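Local coordinates for protein putative epimerase (Burkholderia cenocepacia, PDB 4LW8) that probably acts as an NAD(P)-dependent sugar epimerase of the epimerase/dehydratase family, in the pathway that makes the lipopolysaccharide O-antigen, at residues 127-131 against 176-180; 188-192 against 314-318; 202-206 against 264-270. All coordinates share one frame; numbering follows the deposited sequence.

Contact 1: 127-131 against 176-180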
loop_
_atom_site.group_PDB
_atom_site.type_symbol
_atom_site.label_atom_id
_atom_site.label_comp_id
_atom_site.label_asym_id
_atom_site.label_seq_id
_atom_site.Cartn_x
_atom_site.Cartn_y
_atom_site.Cartn_z
ATOM N N ARG A 127 -22.672 -15.083 1.911
ATOM C CA ARG A 127 -21.481 -14.368 2.331
ATOM C C ARG A 127 -21.525 -14.182 3.841
ATOM O O ARG A 127 -22.603 -14.100 4.419
ATOM C CB ARG A 127 -21.376 -13.030 1.599
ATOM C CG ARG A 127 -20.940 -13.179 0.137
ATOM C CD ARG A 127 -21.183 -11.892 -0.640
ATOM N NE ARG A 127 -20.824 -12.010 -2.051
ATOM C CZ ARG A 127 -21.100 -11.090 -2.973
ATOM N NH1 ARG A 127 -21.751 -9.983 -2.630
ATOM N NH2 ARG A 127 -20.741 -11.279 -4.237
ATOM N N PRO A 128 -20.350 -14.140 4.488
ATOM C CA PRO A 128 -20.306 -14.011 5.952
ATOM C C PRO A 128 -20.949 -12.714 6.449
ATOM O O PRO A 128 -21.017 -11.744 5.699
ATOM C CB PRO A 128 -18.802 -14.055 6.272
ATOM C CG PRO A 128 -18.112 -13.780 4.979
ATOM C CD PRO A 128 -19.015 -14.235 3.882
ATOM N N SER A 129 -21.437 -12.708 7.687
ATOM C CA SER A 129 -22.044 -11.517 8.283
ATOM C C SER A 129 -20.978 -10.539 8.786
ATOM O O SER A 129 -21.250 -9.353 9.001
ATOM C CB SER A 129 -22.974 -11.904 9.440
ATOM O OG SER A 129 -23.954 -12.840 9.037
ATOM N N ALA A 130 -19.762 -11.041 8.994
ATOM C CA ALA A 130 -18.673 -10.195 9.490
ATOM C C ALA A 130 -17.309 -10.760 9.109
ATOM O O ALA A 130 -17.033 -11.949 9.323
ATOM C CB ALA A 130 -18.770 -10.035 10.992
ATOM N N VAL A 131 -16.473 -9.903 8.531
ATOM C CA VAL A 131 -15.111 -10.249 8.153
ATOM C C VAL A 131 -14.149 -9.288 8.853
ATOM O O VAL A 131 -14.068 -8.134 8.499
ATOM C CB VAL A 131 -14.920 -10.165 6.632
ATOM C CG1 VAL A 131 -13.492 -10.572 6.223
ATOM C CG2 VAL A 131 -15.966 -11.018 5.921
ATOM N N ASP A 176 -18.174 -3.443 -1.228
ATOM C CA ASP A 176 -19.509 -3.578 -1.822
ATOM C C ASP A 176 -20.007 -5.027 -1.762
ATOM O O ASP A 176 -21.182 -5.299 -2.006
ATOM C CB ASP A 176 -19.509 -3.081 -3.278
ATOM C CG ASP A 176 -18.432 -3.765 -4.137
ATOM O OD1 ASP A 176 -17.406 -4.225 -3.573
ATOM O OD2 ASP A 176 -18.612 -3.847 -5.377
ATOM N N ARG A 177 -19.110 -5.955 -1.446
ATOM C CA ARG A 177 -19.451 -7.376 -1.472
ATOM C C ARG A 177 -19.400 -8.025 -0.093
ATOM O O ARG A 177 -20.067 -9.029 0.143
ATOM C CB ARG A 177 -18.524 -8.117 -2.448
ATOM C CG ARG A 177 -18.970 -7.966 -3.919
ATOM C CD ARG A 177 -17.810 -8.135 -4.899
ATOM N NE ARG A 177 -16.884 -7.002 -4.870
ATOM C CZ ARG A 177 -15.825 -6.877 -5.668
ATOM N NH1 ARG A 177 -15.542 -7.829 -6.553
ATOM N NH2 ARG A 177 -15.044 -5.805 -5.578
ATOM N N LEU A 178 -18.636 -7.440 0.826
ATOM C CA LEU A 178 -18.417 -8.057 2.135
ATOM C C LEU A 178 -18.454 -7.031 3.264
ATOM O O LEU A 178 -17.993 -5.907 3.093
ATOM C CB LEU A 178 -17.069 -8.801 2.160
ATOM C CG LEU A 178 -16.810 -10.010 1.241
ATOM C CD1 LEU A 178 -15.308 -10.375 1.284
ATOM C CD2 LEU A 178 -17.639 -11.204 1.674
ATOM N N PRO A 179 -18.983 -7.427 4.433
ATOM C CA PRO A 179 -18.962 -6.564 5.623
ATOM C C PRO A 179 -17.613 -6.631 6.329
ATOM O O PRO A 179 -17.357 -7.554 7.103
ATOM C CB PRO A 179 -20.066 -7.141 6.495
ATOM C CG PRO A 179 -20.108 -8.599 6.119
ATOM C CD PRO A 179 -19.725 -8.680 4.667
ATOM N N ILE A 180 -16.765 -5.645 6.068
ATOM C CA ILE A 180 -15.355 -5.733 6.448
ATOM C C ILE A 180 -15.023 -4.761 7.567
ATOM O O ILE A 180 -15.278 -3.565 7.455
ATOM C CB ILE A 180 -14.428 -5.458 5.233
ATOM C CG1 ILE A 180 -14.611 -6.559 4.186
ATOM C CG2 ILE A 180 -12.933 -5.365 5.668
ATOM C CD1 ILE A 180 -13.952 -6.264 2.836
HETATM O O HOH W 1 -23.005 -9.046 -0.392
#
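V131 N donates to P179 O at 2.9 Å, with 151° at the hydrogen. One residue on, I180 CA lies 3.4 Å from V131 O, a CA-H...O contact that fits the parallel bridge between V131 and I180. V131 also bonds through its backbone to V181, and the two segments lead into neighbouring parallel strands, 130-134 and 180-189, in the central sheet of a Rossmann-type fold. Ahead of the pairing, the edge of the P179 ring lies against the carbonyls of the 127-131 segment, its CG 3.2 Å from S129 O and similarly near P128 O. L178 CD2 rests on P128 CD at 4.0 Å, while L118 and L121 of helix 103-122 meet the same leucine. R127 runs extended from CG to NE (chi3 -178°), which carries its guanidinium over R177. There R177 CB sits 3.7 Å above the guanidinium plane, toward its rim. At the edge, in plane, a water accepts from R127 NH1 at 2.7 Å and donates to R177 O at 3.0 Å, while R127 NE bonds to S122 O. The R177 guanidinium turns away into a salt bridge with D176.

Contact 2: 188-192 against 314-318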
loop_
_atom_site.group_PDB
_atom_site.type_symbol
_atom_site.label_atom_id
_atom_site.label_comp_id
_atom_site.label_asym_id
_atom_site.label_seq_id
_atom_site.Cartn_x
_atom_site.Cartn_y
_atom_site.Cartn_z
ATOM N N TYR A 188 0.758 -6.295 21.793
ATOM C CA TYR A 188 0.121 -7.173 22.755
ATOM C C TYR A 188 0.905 -8.456 22.902
ATOM O O TYR A 188 1.696 -8.836 22.026
ATOM C CB TYR A 188 -1.336 -7.457 22.365
ATOM C CG TYR A 188 -1.545 -8.220 21.064
ATOM C CD1 TYR A 188 -1.664 -9.610 21.063
ATOM C CD2 TYR A 188 -1.657 -7.552 19.844
ATOM C CE1 TYR A 188 -1.879 -10.316 19.884
ATOM C CE2 TYR A 188 -1.871 -8.246 18.662
ATOM C CZ TYR A 188 -1.985 -9.632 18.688
ATOM O OH TYR A 188 -2.207 -10.324 17.518
ATOM N N THR A 189 0.699 -9.116 24.028
ATOM C CA THR A 189 1.520 -10.257 24.365
ATOM C C THR A 189 0.751 -11.186 25.291
ATOM O O THR A 189 -0.398 -10.916 25.642
ATOM C CB THR A 189 2.849 -9.821 25.021
ATOM O OG1 THR A 189 3.752 -10.932 25.050
ATOM C CG2 THR A 189 2.619 -9.319 26.455
ATOM N N GLY A 190 1.374 -12.300 25.660
ATOM C CA GLY A 190 0.714 -13.269 26.512
ATOM C C GLY A 190 1.396 -14.608 26.377
ATOM O O GLY A 190 2.383 -14.723 25.644
ATOM N N VAL A 191 0.877 -15.616 27.073
ATOM C CA VAL A 191 1.472 -16.950 27.048
ATOM C C VAL A 191 1.420 -17.543 25.641
ATOM O O VAL A 191 0.352 -17.595 25.022
ATOM C CB VAL A 191 0.758 -17.896 28.049
ATOM C CG1 VAL A 191 1.186 -19.361 27.848
ATOM C CG2 VAL A 191 1.024 -17.445 29.475
ATOM N N GLY A 192 2.581 -17.972 25.140
ATOM C CA GLY A 192 2.679 -18.586 23.826
ATOM C C GLY A 192 3.323 -17.718 22.743
ATOM O O GLY A 192 3.646 -18.209 21.663
ATOM N N TRP A 314 1.233 -13.941 34.734
ATOM C CA TRP A 314 0.659 -15.034 33.972
ATOM C C TRP A 314 1.732 -15.697 33.107
ATOM O O TRP A 314 1.887 -16.919 33.126
ATOM C CB TRP A 314 -0.489 -14.495 33.121
ATOM C CG TRP A 314 -1.121 -15.448 32.149
ATOM C CD1 TRP A 314 -1.553 -16.722 32.399
ATOM C CD2 TRP A 314 -1.469 -15.168 30.790
ATOM N NE1 TRP A 314 -2.118 -17.261 31.265
ATOM C CE2 TRP A 314 -2.085 -16.327 30.266
ATOM C CE3 TRP A 314 -1.310 -14.053 29.960
ATOM C CZ2 TRP A 314 -2.534 -16.402 28.947
ATOM C CZ3 TRP A 314 -1.766 -14.128 28.649
ATOM C CH2 TRP A 314 -2.363 -15.292 28.156
ATOM N N MET A 315 2.497 -14.877 32.386
ATOM C CA MET A 315 3.554 -15.367 31.492
ATOM C C MET A 315 4.742 -15.977 32.259
ATOM O O MET A 315 5.275 -17.019 31.865
ATOM C CB MET A 315 4.031 -14.226 30.576
ATOM C CG MET A 315 2.927 -13.701 29.631
ATOM S SD MET A 315 3.324 -12.131 28.822
ATOM C CE MET A 315 4.750 -12.575 27.832
ATOM N N VAL A 316 5.179 -15.316 33.330
ATOM C CA VAL A 316 6.276 -15.841 34.140
ATOM C C VAL A 316 5.893 -17.204 34.719
ATOM O O VAL A 316 6.658 -18.160 34.631
ATOM C CB VAL A 316 6.668 -14.890 35.291
ATOM C CG1 VAL A 316 7.587 -15.613 36.290
ATOM C CG2 VAL A 316 7.361 -13.636 34.744
ATOM N N ASP A 317 4.697 -17.286 35.290
ATOM C CA ASP A 317 4.214 -18.530 35.881
ATOM C C ASP A 317 4.168 -19.653 34.847
ATOM O O ASP A 317 4.541 -20.782 35.135
ATOM C CB ASP A 317 2.828 -18.340 36.505
ATOM C CG ASP A 317 2.861 -17.483 37.760
ATOM O OD1 ASP A 317 3.954 -17.304 38.340
ATOM O OD2 ASP A 317 1.783 -17.015 38.181
ATOM N N ALA A 318 3.702 -19.342 33.644
ATOM C CA ALA A 318 3.626 -20.352 32.597
ATOM C C ALA A 318 5.020 -20.825 32.212
ATOM O O ALA A 318 5.228 -22.007 31.972
ATOM C CB ALA A 318 2.882 -19.818 31.377
#
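V191 and M315 bring their CA atoms to 5.2 Å where the chain, having left strand 180-189, runs in extended form past one side of helix 308-321. G190 makes this approach possible: its phi of 160° belongs to a region of backbone space practically confined to glycine, and its CA comes within 3.4 Å of W314 CZ3. V191 then turns its side chain toward the helix. Its CG2 methyl lies over the face of the W314 indole, 3.5 Å from the centroid of the five-membered ring and 16° off the normal, a well-centred CH-pi contact. The same methyl meets A318 CB, one helical turn on, at 3.6 Å, so it touches both the indole face and the A318 methyl. M315 runs past G190 as well, its CG near the G190 carbonyl carbon. Its chain is bent at the last torsion (chi3 63°); M315 SD passes 3.7 Å from G190 CA, and M315 CE ends 3.4 Å from T189 OG1. That hydroxyl has its polar partner in Q193 OE1, and the V191 carbonyl is bonded to Y33 and R32 of helix 29-40. The loop thus joins the first helix of the Rossmann half to helix 308-321 near the C-terminus, in keeping with extended short-chain dehydrogenases, where the chain after this strand commonly leads into the substrate-binding part. W314 in turn makes a cation-pi pair with R228. No hydrogen bond spans the two segments: across the interface, cohesion comes from methyl, sulfur and indole surfaces, while hydrogen bonds to outside residues fix the loop's course. Such an interface is consistent with an attachment that depends on shape and dispersion more than on charge.

Contact 3: 202-206 against 264-270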
loop_
_atom_site.group_PDB
_atom_site.type_symbol
_atom_site.label_atom_id
_atom_site.label_comp_id
_atom_site.label_asym_id
_atom_site.label_seq_id
_atom_site.Cartn_x
_atom_site.Cartn_y
_atom_site.Cartn_z
ATOM N N LEU A 202 11.955 -10.559 27.854
ATOM C CA LEU A 202 12.114 -10.134 29.244
ATOM C C LEU A 202 11.604 -11.209 30.199
ATOM O O LEU A 202 12.286 -11.567 31.164
ATOM C CB LEU A 202 11.368 -8.824 29.498
ATOM C CG LEU A 202 12.097 -7.492 29.306
ATOM C CD1 LEU A 202 12.946 -7.509 28.062
ATOM C CD2 LEU A 202 11.081 -6.368 29.222
ATOM N N VAL A 203 10.401 -11.718 29.937
ATOM C CA VAL A 203 9.819 -12.771 30.776
ATOM C C VAL A 203 10.714 -14.019 30.803
ATOM O O VAL A 203 10.967 -14.583 31.868
ATOM C CB VAL A 203 8.394 -13.147 30.298
ATOM C CG1 VAL A 203 7.922 -14.469 30.922
ATOM C CG2 VAL A 203 7.427 -12.022 30.617
ATOM N N ALA A 204 11.202 -14.434 29.636
ATOM C CA ALA A 204 12.062 -15.615 29.541
ATOM C C ALA A 204 13.321 -15.442 30.383
ATOM O O ALA A 204 13.750 -16.369 31.072
ATOM C CB ALA A 204 12.431 -15.904 28.094
ATOM N N HIS A 205 13.905 -14.250 30.345
ATOM C CA HIS A 205 15.100 -13.995 31.139
ATOM C C HIS A 205 14.795 -14.070 32.632
ATOM O O HIS A 205 15.504 -14.745 33.380
ATOM C CB HIS A 205 15.721 -12.633 30.811
ATOM C CG HIS A 205 16.527 -12.617 29.548
ATOM N ND1 HIS A 205 15.970 -12.801 28.298
ATOM C CD2 HIS A 205 17.858 -12.453 29.345
ATOM C CE1 HIS A 205 16.918 -12.728 27.381
ATOM N NE2 HIS A 205 18.075 -12.530 27.991
ATOM N N TYR A 206 13.746 -13.382 33.073
ATOM C CA TYR A 206 13.428 -13.383 34.494
ATOM C C TYR A 206 12.993 -14.766 34.967
ATOM O O TYR A 206 13.300 -15.169 36.090
ATOM C CB TYR A 206 12.335 -12.363 34.809
ATOM C CG TYR A 206 12.846 -11.006 35.245
ATOM C CD1 TYR A 206 13.282 -10.792 36.554
ATOM C CD2 TYR A 206 12.871 -9.936 34.363
ATOM C CE1 TYR A 206 13.737 -9.546 36.967
ATOM C CE2 TYR A 206 13.326 -8.679 34.767
ATOM C CZ TYR A 206 13.759 -8.494 36.065
ATOM O OH TYR A 206 14.203 -7.259 36.467
ATOM N N LEU A 264 8.555 -6.881 36.749
ATOM C CA LEU A 264 9.103 -8.221 36.693
ATOM C C LEU A 264 10.043 -8.455 37.860
ATOM O O LEU A 264 10.098 -9.564 38.398
ATOM C CB LEU A 264 9.810 -8.453 35.358
ATOM C CG LEU A 264 8.871 -8.619 34.155
ATOM C CD1 LEU A 264 9.637 -8.451 32.850
ATOM C CD2 LEU A 264 8.181 -9.986 34.194
ATOM N N SER A 265 10.765 -7.409 38.262
ATOM C CA SER A 265 11.622 -7.489 39.440
ATOM C C SER A 265 10.796 -7.834 40.675
ATOM O O SER A 265 11.211 -8.653 41.495
ATOM C CB SER A 265 12.382 -6.176 39.665
ATOM O OG SER A 265 13.327 -5.943 38.621
ATOM N N ARG A 266 9.626 -7.208 40.801
ATOM C CA ARG A 266 8.739 -7.469 41.936
ATOM C C ARG A 266 8.213 -8.902 41.880
ATOM O O ARG A 266 8.128 -9.582 42.905
ATOM C CB ARG A 266 7.571 -6.476 41.955
ATOM N N ILE A 267 7.905 -9.366 40.669
ATOM C CA ILE A 267 7.389 -10.716 40.462
ATOM C C ILE A 267 8.458 -11.788 40.724
ATOM O O ILE A 267 8.200 -12.792 41.395
ATOM C CB ILE A 267 6.845 -10.887 39.032
ATOM C CG1 ILE A 267 5.577 -10.051 38.839
ATOM C CG2 ILE A 267 6.549 -12.348 38.734
ATOM C CD1 ILE A 267 5.177 -9.852 37.372
ATOM N N ALA A 268 9.655 -11.570 40.189
ATOM C CA ALA A 268 10.735 -12.551 40.277
ATOM C C ALA A 268 11.526 -12.444 41.575
ATOM O O ALA A 268 12.200 -13.386 41.977
ATOM C CB ALA A 268 11.666 -12.405 39.087
ATOM N N GLY A 269 11.481 -11.277 42.205
ATOM C CA GLY A 269 12.141 -11.092 43.480
ATOM C C GLY A 269 13.605 -10.700 43.358
ATOM O O GLY A 269 14.362 -10.864 44.302
ATOM N N TYR A 270 14.010 -10.215 42.188
ATOM C CA TYR A 270 15.362 -9.712 42.001
ATOM C C TYR A 270 15.382 -8.728 40.838
ATOM O O TYR A 270 14.463 -8.696 40.024
ATOM C CB TYR A 270 16.354 -10.858 41.761
ATOM C CG TYR A 270 16.389 -11.380 40.341
ATOM C CD1 TYR A 270 15.465 -12.318 39.905
ATOM C CD2 TYR A 270 17.366 -10.957 39.443
ATOM C CE1 TYR A 270 15.494 -12.809 38.612
ATOM C CE2 TYR A 270 17.402 -11.445 38.134
ATOM C CZ TYR A 270 16.462 -12.373 37.731
ATOM O OH TYR A 270 16.477 -12.872 36.446
#
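The Y206 ring lies against helix 257-268 with L264 CB over one face, 3.5 Å above the plane and displaced toward the rim. At its edge, in plane, stands the backbone oxygen of Y270, 3.3 Å from Y206 CE1, and A268 CB approaches Y206 CD1 obliquely at 3.4 Å. The Y270 ring has Y206 CE1 over one of its own faces, again toward the rim; the two planes meet obliquely at 48°. Y270 CG stands between its backbone N and carbonyl carbon (chi1 81°), which brings the ring back toward Y206; its hydroxyl bonds to A210 O, just past the end of helix 198-207. The Y206 hydroxyl and S265 OG are hydrogen-bonded at 2.7 Å. Each of these oxygens has a further partner, I272 N for the tyrosine and L261 O for the serine. Beside this aromatic group L264 spreads its methyls along the other helix, CD1 to L202 CB at 3.8 Å and CD2 to V203 CG2 at 4.2 Å. The short helical segments have axes 10.8 Å apart and inclined at 31°, a spacing wide enough to seat the tyrosine between them. Helix 257-268 ends here, G269 leaving helical geometry with positive phi, and the chain continues to strand 273-276, which pairs with strand 212-215 beyond helix 198-207. The buried hydroxyl of Y206 is thus bonded to both the serine of the helix and the backbone that follows it, which fixes the position of the ring's far end, while L264, A268 and Y270 limit its rotation; an otherwise apolar interface is joined at one polar point.

Overall arrangement
Contact 1 comes first along the chain and closes before the others begin; contact 3 is nested within the loop that contact 2 closes. Contacts 1 and 2 share the main sheet through strand 180-189, contact 1 at its start and contact 2 at its end, with centres about 33 Å apart on opposite sides of the chain's centre. The centre of contact 3 lies about 44 Å from that of contact 1 but about 12 Å from that of contact 2. These two touch, V203 CG1 meeting V316 N at 3.7 Å, so helices 198-207, 257-268 and 308-321 form one continuous cluster. Strand 180-189 therefore runs from the Rossmann core to this helical region, which is consistent with the family's two-part architecture.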